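Local coordinates for formiminotetrahydrofolate cyclodeaminase (Thermotoga maritima, PDB 1O5H), which probably catalyses the loss of ammonia from 5-formiminotetrahydrofolate, closing it to 5,10-methenyltetrahydrofolate, at residues A[17-20]-A[21-24]; A[88-91]-A[92-96]; A[121-124]-A[125-128]; A[194-197]-A[198-202]; A[66-69]-A[70-74]. All coordinates share one frame; numbering follows the deposited sequence.

How the contacts relate
All five contacts are local, each within one turn or two of a helix, and they sample different parts of a chain that is mostly helical, with no strand. Contact 1 opens helix 20-28; its Phe23 CE1 lies 4.2 Å from Met93 CE of contact 2, on helix 68-100. Contact 2 in turn meets contact 3 on helix 107-141, where Leu88 CD2 is 3.7 Å from Asp123 CB. Contact 3, whose centre is about 5 Å from that of the chain, touches contact 4, with Ile125 O 3.8 Å from Ile195 CD1. Contact 5 starts helix 68-100, and its centre is about 33 Å from that of contact 2 on the same helix.

Contact 1: residues A[17-20]-A[21-24]; sequences RLSL and KEFC
Ser19 and Glu22 reach back toward each other across the first turn of helix 20-28 and form a capping box. The serine hydroxyl lies between its own backbone N and carbonyl carbon (chi1 79°), which turns OG toward the start of the helix, where it accepts a nearly straight bond from Glu22 N at 3.0 Å. The glutamate answers in the other direction: extended beyond CG, it brings OE1 to Ser19 N at 2.9 Å and to Ser19 OG, a donor here, at 3.1 Å. Both donors meet OE1 on its anti side, the backbone N-H further out of the carboxylate plane than the hydroxyl. Serine suits the N-cap because its short arm can accept from an N-H that has no carbonyl in a preceding turn, and glutamate suits the third helical position because its carboxylate just spans the distance back. Were Ser19 an alanine, Glu22 N would probably lose its cap, and OE1 one of its two donors. Elsewhere on the turn, Leu18 CD1 approaches the Phe23 ring obliquely, 4.3 Å from Phe23 CD1; the residue before the cap thus meets the fourth helical residue, the pairing known as a hydrophobic staple. Leu18 also crosses the side chain of Glu22 at about a right angle, with Leu18 CD2 4.2 Å from Glu22 CB. Lys21 instead pairs its amine with Asp25. Phe23 packs on Val39 and Val42 of helix 36-56, while Leu20 meets Leu20 of the second subunit, so this helix start lies between its own helical bundle and the dimer partner.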
# COMPACT_ATOMS: atom_id res chain seq x y z
N ARG A 17 -12.40 12.89 -3.80
CA ARG A 17 -12.25 14.32 -3.96
C ARG A 17 -11.31 14.91 -2.89
O ARG A 17 -10.95 16.08 -2.94
CB ARG A 17 -13.61 15.03 -4.09
CG ARG A 17 -14.21 14.97 -5.54
CD ARG A 17 -15.32 16.04 -5.86
N LEU A 18 -10.86 14.07 -1.96
CA LEU A 18 -9.90 14.52 -0.95
C LEU A 18 -8.52 14.57 -1.53
O LEU A 18 -8.16 13.73 -2.36
CB LEU A 18 -9.88 13.58 0.24
CG LEU A 18 -11.13 13.57 1.13
CD1 LEU A 18 -11.24 12.24 1.87
CD2 LEU A 18 -11.09 14.76 2.10
N SER A 19 -7.72 15.53 -1.09
CA SER A 19 -6.34 15.58 -1.53
C SER A 19 -5.55 14.59 -0.71
O SER A 19 -5.95 14.23 0.40
CB SER A 19 -5.74 16.97 -1.39
OG SER A 19 -5.38 17.21 -0.04
N LEU A 20 -4.41 14.18 -1.25
CA LEU A 20 -3.51 13.28 -0.55
C LEU A 20 -3.08 13.80 0.83
O LEU A 20 -3.10 13.04 1.81
CB LEU A 20 -2.31 12.96 -1.43
CG LEU A 20 -2.66 12.19 -2.71
CD1 LEU A 20 -1.53 12.27 -3.71
CD2 LEU A 20 -2.96 10.75 -2.37
N LYS A 21 -2.72 15.08 0.92
CA LYS A 21 -2.39 15.67 2.22
C LYS A 21 -3.58 15.58 3.16
O LYS A 21 -3.42 15.14 4.28
CB LYS A 21 -1.93 17.11 2.07
CG LYS A 21 -1.69 17.81 3.38
CD LYS A 21 -1.02 19.14 3.15
CE LYS A 21 -1.26 20.07 4.34
NZ LYS A 21 -1.03 19.34 5.62
N GLU A 22 -4.77 15.99 2.68
CA GLU A 22 -6.02 15.92 3.46
C GLU A 22 -6.27 14.51 3.98
O GLU A 22 -6.38 14.29 5.19
CB GLU A 22 -7.23 16.33 2.62
CG GLU A 22 -7.62 17.80 2.69
CD GLU A 22 -8.65 18.16 1.62
OE1 GLU A 22 -8.42 17.85 0.43
OE2 GLU A 22 -9.69 18.77 1.97
N PHE A 23 -6.38 13.55 3.05
CA PHE A 23 -6.68 12.18 3.46
C PHE A 23 -5.71 11.70 4.53
O PHE A 23 -6.13 11.09 5.52
CB PHE A 23 -6.66 11.20 2.28
CG PHE A 23 -6.95 9.77 2.69
CD1 PHE A 23 -8.22 9.41 3.14
CD2 PHE A 23 -5.97 8.80 2.61
CE1 PHE A 23 -8.51 8.11 3.52
CE2 PHE A 23 -6.25 7.47 3.00
CZ PHE A 23 -7.53 7.13 3.47
N CYS A 24 -4.43 11.99 4.34
CA CYS A 24 -3.42 11.58 5.31
C CYS A 24 -3.62 12.24 6.64
O CYS A 24 -3.75 11.56 7.63
CB CYS A 24 -2.00 11.83 4.78
SG CYS A 24 -1.45 10.49 3.73

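Contact 2: residues A[88-91]-A[92-96]; sequences LAKK and DMEAF
Lys90 sends CG opposite its backbone N (chi1 -169°), while Glu94, one turn later on helix 68-100, places CG opposite its carbonyl carbon (chi1 -66°); the two settings swing the chains toward each other. The lysine runs straight until its last torsion, where it bends and brings NZ round to Glu94 OE2, a salt bridge of 3.5 Å. The same oxygen lies 3.3 Å from Lys90 CG, and the two side chains cross obliquely, so the carboxylate rests against the lysine's methylenes as well as facing its charge. Beneath them the backbone closes the turn with a straight bond from Glu94 N to Lys90 O, 2.9 Å long. A methionine in place of Lys90 would probably keep part of the methylene packing but leave the Glu94 carboxylate without its charged mate. One residue earlier the pairing is apolar. Selenomethionine Met93, extended beyond CG, runs back along the helix so that its terminal CE sits 3.9 Å from Ala89 CB; the small alanine lets the long chain lie close to the helix surface. Both residues face helix 36-56, Ala89 touching Ser41 and Met93 touching Ala38, whereas Lys90 lies against Glu14 and Val15 near the N-terminus. Charged and apolar pairs thus lie on different sides of the helix: the apolar pair is set largely against helix 36-56, with Val15 also touching Met93, and the ion pair occupies a more accessible side, where water probably screens it and keeps its contribution modest.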
# COMPACT_ATOMS: atom_id res chain seq x y z
N LEU A 88 -16.03 1.87 -0.80
CA LEU A 88 -15.84 1.04 0.40
C LEU A 88 -15.06 1.75 1.50
O LEU A 88 -15.20 1.42 2.67
CB LEU A 88 -15.19 -0.30 0.06
CG LEU A 88 -16.13 -1.23 -0.69
CD1 LEU A 88 -15.38 -2.31 -1.42
CD2 LEU A 88 -17.12 -1.83 0.26
N ALA A 89 -14.25 2.72 1.13
CA ALA A 89 -13.57 3.53 2.11
C ALA A 89 -14.63 4.33 2.85
O ALA A 89 -14.63 4.32 4.07
CB ALA A 89 -12.56 4.42 1.46
N LYS A 90 -15.54 4.98 2.13
CA LYS A 90 -16.65 5.76 2.72
C LYS A 90 -17.43 4.87 3.68
O LYS A 90 -17.66 5.23 4.83
CB LYS A 90 -17.56 6.27 1.59
CG LYS A 90 -18.64 7.31 1.91
CD LYS A 90 -19.38 7.57 0.57
CE LYS A 90 -20.77 8.25 0.61
NZ LYS A 90 -20.96 9.48 1.44
N LYS A 91 -17.82 3.68 3.19
CA LYS A 91 -18.58 2.74 4.01
C LYS A 91 -17.84 2.43 5.29
O LYS A 91 -18.45 2.45 6.35
CB LYS A 91 -18.86 1.45 3.27
CG LYS A 91 -20.01 1.52 2.29
CD LYS A 91 -20.77 0.21 2.32
CE LYS A 91 -22.09 0.31 1.55
NZ LYS A 91 -21.90 -0.16 0.16
N ASP A 92 -16.54 2.15 5.20
CA ASP A 92 -15.75 1.78 6.38
C ASP A 92 -15.88 2.83 7.48
O ASP A 92 -15.98 2.49 8.65
CB ASP A 92 -14.28 1.61 6.02
CG ASP A 92 -13.40 1.23 7.23
OD1 ASP A 92 -13.23 0.01 7.47
OD2 ASP A 92 -12.80 2.08 7.94
N MSE A 93 -15.89 4.10 7.09
CA MSE A 93 -15.99 5.18 8.06
C MSE A 93 -17.39 5.29 8.57
O MSE A 93 -17.60 5.51 9.75
CB MSE A 93 -15.54 6.49 7.46
CG MSE A 93 -14.23 6.31 6.70
SE MSE A 93 -13.56 7.93 5.84
CE MSE A 93 -12.54 7.12 4.31
N GLU A 94 -18.34 5.12 7.68
CA GLU A 94 -19.73 5.09 8.09
C GLU A 94 -20.00 3.90 9.00
O GLU A 94 -20.67 4.04 10.02
CB GLU A 94 -20.63 5.02 6.88
CG GLU A 94 -20.57 6.26 6.01
CD GLU A 94 -21.45 6.12 4.79
OE1 GLU A 94 -22.26 5.17 4.74
OE2 GLU A 94 -21.33 6.96 3.86
N ALA A 95 -19.47 2.74 8.64
CA ALA A 95 -19.72 1.53 9.40
C ALA A 95 -19.21 1.68 10.81
O ALA A 95 -19.85 1.22 11.76
CB ALA A 95 -19.10 0.34 8.72
N PHE A 96 -18.06 2.34 10.95
CA PHE A 96 -17.44 2.55 12.26
C PHE A 96 -18.26 3.48 13.12
O PHE A 96 -18.39 3.25 14.31
CB PHE A 96 -16.02 3.11 12.15
CG PHE A 96 -15.27 3.10 13.46
CD1 PHE A 96 -15.59 4.02 14.48
CD2 PHE A 96 -14.23 2.17 13.67
CE1 PHE A 96 -14.90 4.01 15.70
CE2 PHE A 96 -13.51 2.16 14.89
CZ PHE A 96 -13.85 3.08 15.91

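Contact 3: residues A[121-124]-A[125-128]; sequences PMDV and IRVM
Asp123 and Arg126 mark the looser side of this turn of helix 107-141. They lie side by side and point the same way, yet OD1 stands 3.8 Å from NE, over one face of the guanidinium, and the two flat groups are nearly perpendicular at 87°. No N-H is aimed at the oxygen, so this long salt bridge is an attraction of charges alone; the firmer partner of Arg126 NE is Glu187. Arginine suits the exposed position because its extended chain carries the charge well away from the helix. The opposite character belongs to the buried residues Val124, Ile125, Val127 and Met128, whose apolar side chains are packed between helices. Here the backbone bond from Ile125 N to Pro121 O is 2.8 Å long, and Ile125 sets CG1 anti to its carbonyl carbon. Pro121, having no N-H to give the turn before, sits where the helix kinks. Four helices pack round the buried sides: Pro121 and Met122 lie on Val168 of helix 147-172, Ile125 on Gln191 of helix 178-206, Val127 on Ala81 and Leu85 of helix 68-100, and Val124 and Met128 on Ser41 and Cys48 of helix 36-56.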
# COMPACT_ATOMS: atom_id res chain seq x y z
N PRO A 121 -14.65 -4.60 4.93
CA PRO A 121 -13.32 -5.10 4.53
C PRO A 121 -13.44 -6.39 3.73
O PRO A 121 -12.70 -6.58 2.77
CB PRO A 121 -12.57 -5.32 5.85
CG PRO A 121 -13.60 -5.24 6.95
CD PRO A 121 -14.80 -4.56 6.39
N MSE A 122 -14.40 -7.23 4.08
CA MSE A 122 -14.68 -8.42 3.29
C MSE A 122 -14.84 -8.04 1.83
O MSE A 122 -14.21 -8.63 0.95
CB MSE A 122 -15.93 -9.12 3.83
CG MSE A 122 -16.11 -10.56 3.37
SE MSE A 122 -14.51 -11.73 3.38
CE MSE A 122 -14.17 -11.74 5.15
N ASP A 123 -15.66 -7.01 1.57
CA ASP A 123 -15.88 -6.55 0.21
C ASP A 123 -14.61 -6.05 -0.42
O ASP A 123 -14.31 -6.40 -1.56
CB ASP A 123 -17.02 -5.55 0.15
CG ASP A 123 -18.38 -6.22 0.34
OD1 ASP A 123 -18.42 -7.47 0.21
OD2 ASP A 123 -19.45 -5.62 0.61
N VAL A 124 -13.82 -5.28 0.33
CA VAL A 124 -12.54 -4.81 -0.17
C VAL A 124 -11.71 -5.99 -0.62
O VAL A 124 -11.13 -5.96 -1.71
CB VAL A 124 -11.73 -4.03 0.88
CG1 VAL A 124 -10.38 -3.68 0.32
CG2 VAL A 124 -12.45 -2.76 1.27
N ILE A 125 -11.67 -7.03 0.20
CA ILE A 125 -10.91 -8.23 -0.16
C ILE A 125 -11.40 -8.86 -1.46
O ILE A 125 -10.62 -9.36 -2.26
CB ILE A 125 -10.99 -9.26 0.96
CG1 ILE A 125 -10.14 -8.81 2.15
CG2 ILE A 125 -10.49 -10.59 0.46
CD1 ILE A 125 -10.30 -9.67 3.37
N ARG A 126 -12.70 -8.84 -1.68
CA ARG A 126 -13.18 -9.44 -2.90
C ARG A 126 -12.64 -8.67 -4.07
O ARG A 126 -12.19 -9.27 -5.02
CB ARG A 126 -14.68 -9.43 -2.97
CG ARG A 126 -15.39 -10.32 -2.03
CD ARG A 126 -16.84 -10.34 -2.38
NE ARG A 126 -17.66 -10.83 -1.30
CZ ARG A 126 -18.88 -11.31 -1.48
NH1 ARG A 126 -19.60 -11.74 -0.44
NH2 ARG A 126 -19.37 -11.36 -2.72
N VAL A 127 -12.68 -7.34 -4.01
CA VAL A 127 -12.07 -6.55 -5.07
C VAL A 127 -10.59 -6.93 -5.22
O VAL A 127 -10.10 -7.12 -6.33
CB VAL A 127 -12.21 -5.05 -4.84
CG1 VAL A 127 -11.58 -4.29 -6.00
CG2 VAL A 127 -13.69 -4.64 -4.66
N MSE A 128 -9.90 -7.09 -4.11
CA MSE A 128 -8.52 -7.54 -4.19
C MSE A 128 -8.39 -8.87 -4.89
O MSE A 128 -7.52 -9.03 -5.74
CB MSE A 128 -7.84 -7.57 -2.82
CG MSE A 128 -7.61 -6.18 -2.22
SE MSE A 128 -6.55 -4.98 -3.41
CE MSE A 128 -7.96 -4.10 -4.49

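Contact 4: residues A[194-197]-A[198-202]; sequences QIEG and CYQRV
Backbone bonds come first: Tyr199 N donates to Ile195 O at 2.9 Å, Gln200 N to Glu196 O at 2.8 Å and Arg201 N to Gly197 O at 3.0 Å, the regular i to i+4 bonds of an alpha helix, here helix 178-206. Among the polar side chains, Glu196 and Gln200 lie alongside each other and point the same way. Both chains bend at chi2, which brings Glu196 OE1 to 3.0 Å from Gln200 NE2, their flat ends turned 40° apart. The other carboxylate oxygen, OE2, makes a weak hydrogen bond with His158. A third kind of contact involves flat groups. Glu196 OE1 stands at the edge of the Tyr199 ring, 4.2 Å from CD2, while the ring itself is stacked with His158 and its hydroxyl bonds to Asp155. Arg201 bends at chi3 and folds its guanidinium back over the bare backbone of Gly197, whose O lies 3.4 Å above the guanidinium plane, over its centre. With no side chain, Gly197 presents only its backbone to that face. The charge of the arginine is met by Glu136 of helix 107-141, through NE. Buried Ile195 and Tyr199 face helix 147-172 and buried Cys198 faces helix 107-141, while Gln200 and Arg201 are exposed, the two-sided character of an amphipathic helix in an all-helical bundle.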
# COMPACT_ATOMS: atom_id res chain seq x y z
N GLN A 194 -7.14 -17.72 -3.10
CA GLN A 194 -7.13 -17.22 -4.47
C GLN A 194 -6.10 -16.13 -4.59
O GLN A 194 -5.21 -16.20 -5.45
CB GLN A 194 -8.52 -16.76 -4.90
CG GLN A 194 -9.41 -17.96 -5.34
CD GLN A 194 -10.85 -17.56 -5.61
OE1 GLN A 194 -11.10 -16.53 -6.24
NE2 GLN A 194 -11.82 -18.37 -5.13
N ILE A 195 -6.15 -15.18 -3.67
CA ILE A 195 -5.22 -14.08 -3.65
C ILE A 195 -3.76 -14.53 -3.44
O ILE A 195 -2.88 -14.11 -4.19
CB ILE A 195 -5.66 -13.04 -2.60
CG1 ILE A 195 -6.95 -12.35 -3.04
CG2 ILE A 195 -4.57 -11.99 -2.40
CD1 ILE A 195 -7.52 -11.48 -1.99
N GLU A 196 -3.49 -15.37 -2.44
CA GLU A 196 -2.13 -15.90 -2.26
C GLU A 196 -1.62 -16.56 -3.51
O GLU A 196 -0.49 -16.30 -3.92
CB GLU A 196 -2.10 -16.97 -1.17
CG GLU A 196 -1.76 -16.45 0.22
CD GLU A 196 -0.56 -15.52 0.21
OE1 GLU A 196 0.55 -15.96 -0.21
OE2 GLU A 196 -0.73 -14.34 0.60
N GLY A 197 -2.47 -17.41 -4.11
CA GLY A 197 -2.08 -18.16 -5.27
C GLY A 197 -1.66 -17.26 -6.39
O GLY A 197 -0.52 -17.35 -6.84
N CYS A 198 -2.57 -16.39 -6.84
CA CYS A 198 -2.24 -15.41 -7.86
C CYS A 198 -0.95 -14.65 -7.49
O CYS A 198 -0.05 -14.50 -8.29
CB CYS A 198 -3.38 -14.42 -8.02
SG CYS A 198 -4.83 -15.08 -8.90
N TYR A 199 -0.88 -14.20 -6.26
CA TYR A 199 0.24 -13.42 -5.81
C TYR A 199 1.57 -14.14 -6.02
O TYR A 199 2.52 -13.58 -6.60
CB TYR A 199 0.08 -13.14 -4.34
CG TYR A 199 1.21 -12.36 -3.77
CD1 TYR A 199 1.56 -11.12 -4.32
CD2 TYR A 199 1.93 -12.83 -2.66
CE1 TYR A 199 2.61 -10.36 -3.80
CE2 TYR A 199 2.97 -12.08 -2.12
CZ TYR A 199 3.31 -10.84 -2.71
OH TYR A 199 4.33 -10.09 -2.23
N GLN A 200 1.65 -15.36 -5.50
CA GLN A 200 2.84 -16.16 -5.61
C GLN A 200 3.19 -16.41 -7.09
O GLN A 200 4.33 -16.19 -7.51
CB GLN A 200 2.63 -17.46 -4.86
CG GLN A 200 3.76 -17.81 -3.92
CD GLN A 200 3.81 -16.90 -2.71
OE1 GLN A 200 4.71 -16.06 -2.58
NE2 GLN A 200 2.84 -17.06 -1.82
N ARG A 201 2.20 -16.84 -7.89
CA ARG A 201 2.41 -17.01 -9.32
C ARG A 201 2.96 -15.72 -9.93
O ARG A 201 3.96 -15.76 -10.61
CB ARG A 201 1.16 -17.52 -10.05
CG ARG A 201 0.92 -19.01 -9.87
CD ARG A 201 -0.24 -19.55 -10.68
NE ARG A 201 -1.49 -18.83 -10.39
CZ ARG A 201 -2.28 -19.08 -9.35
NH1 ARG A 201 -1.97 -20.03 -8.48
NH2 ARG A 201 -3.40 -18.39 -9.19
N VAL A 202 2.32 -14.58 -9.67
CA VAL A 202 2.81 -13.34 -10.26
C VAL A 202 4.26 -13.09 -9.86
O VAL A 202 5.12 -12.95 -10.74
CB VAL A 202 1.97 -12.16 -9.87
CG1 VAL A 202 2.64 -10.86 -10.36
CG2 VAL A 202 0.57 -12.32 -10.45

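Contact 5: residues A[66-69]-A[70-74]; sequences DVEP and EMERI
Met71 N donates to Val67 O at 2.9 Å, with a weaker branch to Glu68 O, and straighter geometry follows as Glu72 N meets Glu68 O at 2.9 Å; helix 68-100 begins after the N-cap Val67, whose side chain has no polar atom to offer. Pro69 suits the first turn, where its lack of an N-H costs nothing. Val67 and selenomethionine Met71 lie side by side and point the same way, their ends meeting at 4.2 Å between CG2 and CE; Met71 manages this by bending at chi2 (-63°) and chi3, and it continues onto Leu138 and Phe141 of helix 107-141. On another side two acidic chains converge. Glu68 OE1 comes 3.2 Å from Glu72 OE2, the chains crossing at a slant and the carboxylate planes 76° apart. Each has help from elsewhere: Glu72 OE2 forms a salt bridge with Arg59, and Glu68 OE2 accepts from the backbone N of Lys60. Within the helix, Glu70 bends at chi2 to face Arg73, whose NH2 reaches OE2 at 3.1 Å from above the carboxylate plane, while NE makes only weak bonds to both oxygens. Arg73 NH2 has a second anion in Glu134. Three glutamates in the opening turns suit the partial positive charge of a helix start, and that field, with Arg59 and the N-H of Lys60, probably offsets the repulsion between Glu68 and Glu72.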
# COMPACT_ATOMS: atom_id res chain seq x y z
N ASP A 66 -3.32 -9.36 -30.28
CA ASP A 66 -4.24 -10.48 -30.04
C ASP A 66 -4.62 -10.69 -28.58
O ASP A 66 -5.26 -11.69 -28.23
CB ASP A 66 -3.69 -11.78 -30.65
CG ASP A 66 -2.31 -12.12 -30.13
OD1 ASP A 66 -2.17 -12.35 -28.90
OD2 ASP A 66 -1.32 -12.19 -30.91
N VAL A 67 -4.20 -9.76 -27.72
CA VAL A 67 -4.67 -9.72 -26.32
C VAL A 67 -5.32 -8.37 -26.02
O VAL A 67 -5.63 -8.06 -24.87
CB VAL A 67 -3.55 -10.04 -25.27
CG1 VAL A 67 -3.06 -11.49 -25.40
CG2 VAL A 67 -2.40 -9.06 -25.35
N GLU A 68 -5.53 -7.57 -27.06
CA GLU A 68 -6.16 -6.26 -26.90
C GLU A 68 -7.59 -6.28 -26.36
O GLU A 68 -7.90 -5.51 -25.44
CB GLU A 68 -6.12 -5.49 -28.20
CG GLU A 68 -5.17 -4.32 -28.17
CD GLU A 68 -5.84 -3.08 -28.72
OE1 GLU A 68 -6.97 -2.78 -28.28
OE2 GLU A 68 -5.24 -2.42 -29.60
N PRO A 69 -8.48 -7.11 -26.92
CA PRO A 69 -9.77 -7.32 -26.30
C PRO A 69 -9.61 -7.49 -24.80
O PRO A 69 -10.26 -6.79 -24.02
CB PRO A 69 -10.29 -8.61 -26.95
CG PRO A 69 -9.27 -9.01 -27.97
CD PRO A 69 -8.36 -7.85 -28.19
N GLU A 70 -8.70 -8.38 -24.40
CA GLU A 70 -8.45 -8.64 -22.98
C GLU A 70 -7.96 -7.41 -22.20
O GLU A 70 -8.30 -7.24 -21.04
CB GLU A 70 -7.48 -9.83 -22.81
CG GLU A 70 -7.40 -10.39 -21.39
CD GLU A 70 -8.73 -10.90 -20.86
OE1 GLU A 70 -9.70 -11.03 -21.67
OE2 GLU A 70 -8.81 -11.18 -19.64
N MSE A 71 -7.17 -6.56 -22.86
CA MSE A 71 -6.61 -5.37 -22.21
C MSE A 71 -7.65 -4.28 -22.00
O MSE A 71 -7.74 -3.70 -20.92
CB MSE A 71 -5.39 -4.82 -22.98
CG MSE A 71 -4.21 -5.77 -23.03
SE MSE A 71 -3.45 -6.18 -21.29
CE MSE A 71 -3.26 -8.15 -21.38
N GLU A 72 -8.46 -4.01 -23.01
CA GLU A 72 -9.52 -3.03 -22.84
C GLU A 72 -10.51 -3.47 -21.77
O GLU A 72 -11.07 -2.64 -21.05
CB GLU A 72 -10.24 -2.76 -24.14
CG GLU A 72 -9.52 -1.71 -24.97
CD GLU A 72 -9.65 -1.95 -26.48
OE1 GLU A 72 -9.99 -3.09 -26.89
OE2 GLU A 72 -9.41 -1.00 -27.26
N ARG A 73 -10.69 -4.78 -21.66
CA ARG A 73 -11.55 -5.38 -20.66
C ARG A 73 -11.03 -5.08 -19.25
O ARG A 73 -11.82 -4.81 -18.34
CB ARG A 73 -11.64 -6.89 -20.91
CG ARG A 73 -12.81 -7.59 -20.21
CD ARG A 73 -12.63 -9.11 -20.01
NE ARG A 73 -11.41 -9.41 -19.25
CZ ARG A 73 -11.31 -9.34 -17.92
NH1 ARG A 73 -12.37 -8.99 -17.17
NH2 ARG A 73 -10.15 -9.62 -17.32
N ILE A 74 -9.71 -5.13 -19.08
CA ILE A 74 -9.09 -4.90 -17.79
C ILE A 74 -9.17 -3.43 -17.43
O ILE A 74 -9.58 -3.07 -16.32
CB ILE A 74 -7.62 -5.37 -17.79
CG1 ILE A 74 -7.56 -6.89 -17.92
CG2 ILE A 74 -6.92 -4.96 -16.51
CD1 ILE A 74 -6.21 -7.43 -18.21